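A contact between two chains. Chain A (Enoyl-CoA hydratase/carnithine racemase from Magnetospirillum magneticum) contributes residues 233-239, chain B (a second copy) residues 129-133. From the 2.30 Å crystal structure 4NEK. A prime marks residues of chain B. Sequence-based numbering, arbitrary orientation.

Chain A (233-239) EALNEAV
Chain B, residues 129-133: INLGI

Residues 233-239 of chain A form a regular helix that continues later in the chain. Phi lies between -58° and -68°, and psi between -32° and -52°. Three i to i+4 bonds hold the segment: Glu237 N to Glu233 O at 2.8 Å, Ala238 N to Ala234 O at 2.9 Å, and Val239 N to Leu235 O at 3.0 Å. In chain B, Ile129′ and Asn130′ lie in a 3-10 segment that begins earlier in the chain; Leu131′ and Gly132′ carry the backbone on through a bend. The bend is closed by Gly132′ N bonding to Ile129′ O at 3.1 Å. Its phi/psi values are -55/-37 at Ile129′, -74/-11 at Asn130′, -103/11 at Leu131′, 67/25 at Gly132′ and -128/177 at Ile133′. The nearest CA pair is Leu235 CA and Gly132′ CA, 4.4 Å apart. The contacts run in reverse order: Ala234 meets Gly132′, while Ala238, later in chain A, meets Asn130′ and Leu131′. Together the stretches bury 199 Å², and no direct hydrogen bond joins them.

Glu233 begins the stretch out of reach of residues 129-133. Its chi1 of -26° falls between wells; chi2 is t at -159° and chi3 is -44°.

Ala234 points its CB toward the chain B stretch. Ala234 CB rests 3.9 Å from Gly132′ CA, a van der Waals contact between a methyl group and bare backbone. The fit depends on glycine. An ideal CB on Gly132′ would point toward the helix, 2.7 Å from Ala234 C and 2.6 Å from Leu235 N, and would clash with both. The positive phi of Gly132′ also favours glycine.

Leu235 makes the most varied contacts. Its CB points sideways, with chi1 t at 173° and chi2 p at 51°. Leu235 CD1 lies 3.4 Å from Leu131′ O, so a methyl group packs against a carbonyl oxygen. The same oxygen receives a CA-H...O contact: Leu235 CA to Leu131′ O is 3.5 Å, with 147° at the hydrogen. Leu235 N stands 4.1 Å from Gly132′ CA. One water links the two backbones. It accepts from Leu235 N at 3.1 Å and donates to Gly132′ O at 3.0 Å, giving both polar groups a partner.

Asn236 turns its CB away from the chain B stretch, with chi1 t at -166° and chi2 at 55°. Glu237 is out of reach; its chi1 is t at 172°, chi2 p at 56° and chi3 14°. Both of its carboxylate oxygens are hydrogen-bonded elsewhere in the structure.

Ala238, one turn beyond Ala234, again directs CB toward the chain B stretch. Ala238 CB is 3.8 Å from Asn130′ O and 4.0 Å from Leu131′ CA. Both are van der Waals contacts of the methyl with backbone atoms. Asn130′ contributes backbone here: its CB points away, with chi1 m at -64° and chi2 at -39°. Leu131′ has CB sideways, chi1 m at -79° and chi2 p at 53°.

Val239 has CB sideways and chi1 t at 168°; its side chain makes no contact with residues 129-133. Ile129′ has chi1 t at -176° and chi2 p at 55°. Ile133′ has chi1 p at 61° and chi2 t at 176°.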

# COMPACT_ATOMS: atom_id res chain seq x y z
N GLU A 233 -9.01 37.40 17.72
CA GLU A 233 -8.36 37.12 18.98
C GLU A 233 -7.48 35.86 18.90
O GLU A 233 -6.47 35.73 19.62
CB GLU A 233 -9.43 36.87 20.06
CG GLU A 233 -10.82 37.50 19.87
CD GLU A 233 -11.60 37.61 21.19
OE1 GLU A 233 -11.62 36.63 21.98
OE2 GLU A 233 -12.21 38.68 21.45
N ALA A 234 -7.88 34.91 18.07
CA ALA A 234 -7.16 33.61 18.03
C ALA A 234 -5.74 33.77 17.55
O ALA A 234 -4.79 33.26 18.16
CB ALA A 234 -7.92 32.67 17.16
N LEU A 235 -5.58 34.54 16.48
CA LEU A 235 -4.26 34.89 16.02
C LEU A 235 -3.50 35.59 17.14
O LEU A 235 -2.30 35.36 17.37
CB LEU A 235 -4.35 35.78 14.79
CG LEU A 235 -3.04 36.39 14.24
CD1 LEU A 235 -1.94 35.36 14.03
CD2 LEU A 235 -3.30 37.09 12.92
N ASN A 236 -4.18 36.50 17.81
CA ASN A 236 -3.52 37.31 18.81
C ASN A 236 -2.97 36.44 19.94
O ASN A 236 -1.82 36.55 20.32
CB ASN A 236 -4.48 38.36 19.34
CG ASN A 236 -3.76 39.42 20.12
OD1 ASN A 236 -2.83 40.05 19.61
ND2 ASN A 236 -4.11 39.58 21.39
N GLU A 237 -3.80 35.53 20.41
CA GLU A 237 -3.41 34.54 21.41
C GLU A 237 -2.29 33.61 20.96
O GLU A 237 -1.44 33.22 21.77
CB GLU A 237 -4.64 33.72 21.84
CG GLU A 237 -4.37 32.51 22.75
CD GLU A 237 -3.62 32.82 24.06
OE1 GLU A 237 -3.50 34.01 24.46
OE2 GLU A 237 -3.16 31.84 24.70
N ALA A 238 -2.29 33.23 19.69
CA ALA A 238 -1.24 32.34 19.18
C ALA A 238 0.12 33.03 19.23
O ALA A 238 1.12 32.46 19.66
CB ALA A 238 -1.57 31.90 17.76
N VAL A 239 0.13 34.27 18.80
CA VAL A 239 1.35 35.06 18.77
C VAL A 239 1.82 35.32 20.21
O VAL A 239 2.98 35.09 20.56
CB VAL A 239 1.09 36.40 18.04
CG1 VAL A 239 2.23 37.37 18.23
CG2 VAL A 239 0.82 36.14 16.57
N ILE B 129 -4.50 26.35 11.38
CA ILE B 129 -5.34 26.32 12.57
C ILE B 129 -4.58 26.69 13.83
O ILE B 129 -5.14 27.32 14.74
CB ILE B 129 -6.00 24.93 12.76
CG1 ILE B 129 -6.96 24.92 13.96
CG2 ILE B 129 -4.98 23.84 12.97
CD1 ILE B 129 -8.04 25.99 13.90
N ASN B 130 -3.31 26.28 13.92
CA ASN B 130 -2.52 26.63 15.10
C ASN B 130 -2.09 28.06 15.17
O ASN B 130 -1.59 28.47 16.19
CB ASN B 130 -1.29 25.78 15.18
CG ASN B 130 -1.63 24.34 15.37
OD1 ASN B 130 -2.57 23.95 16.10
ND2 ASN B 130 -0.92 23.55 14.65
N LEU B 131 -2.26 28.81 14.09
CA LEU B 131 -2.02 30.22 14.12
C LEU B 131 -3.32 31.00 14.18
O LEU B 131 -3.30 32.20 13.98
CB LEU B 131 -1.26 30.65 12.89
CG LEU B 131 0.20 30.45 12.79
CD1 LEU B 131 0.52 28.99 13.05
CD2 LEU B 131 0.74 30.88 11.43
N GLY B 132 -4.46 30.35 14.42
CA GLY B 132 -5.74 31.05 14.38
C GLY B 132 -6.18 31.55 13.01
O GLY B 132 -6.94 32.53 12.90
N ILE B 133 -5.70 30.92 11.95
CA ILE B 133 -6.12 31.32 10.62
C ILE B 133 -6.62 30.13 9.80
O ILE B 133 -6.59 29.01 10.25
CB ILE B 133 -4.99 32.06 9.91
CG1 ILE B 133 -3.77 31.17 9.75
CG2 ILE B 133 -4.60 33.30 10.73
CD1 ILE B 133 -2.65 31.81 8.97
O HOH W 1 -7.91 34.91 14.41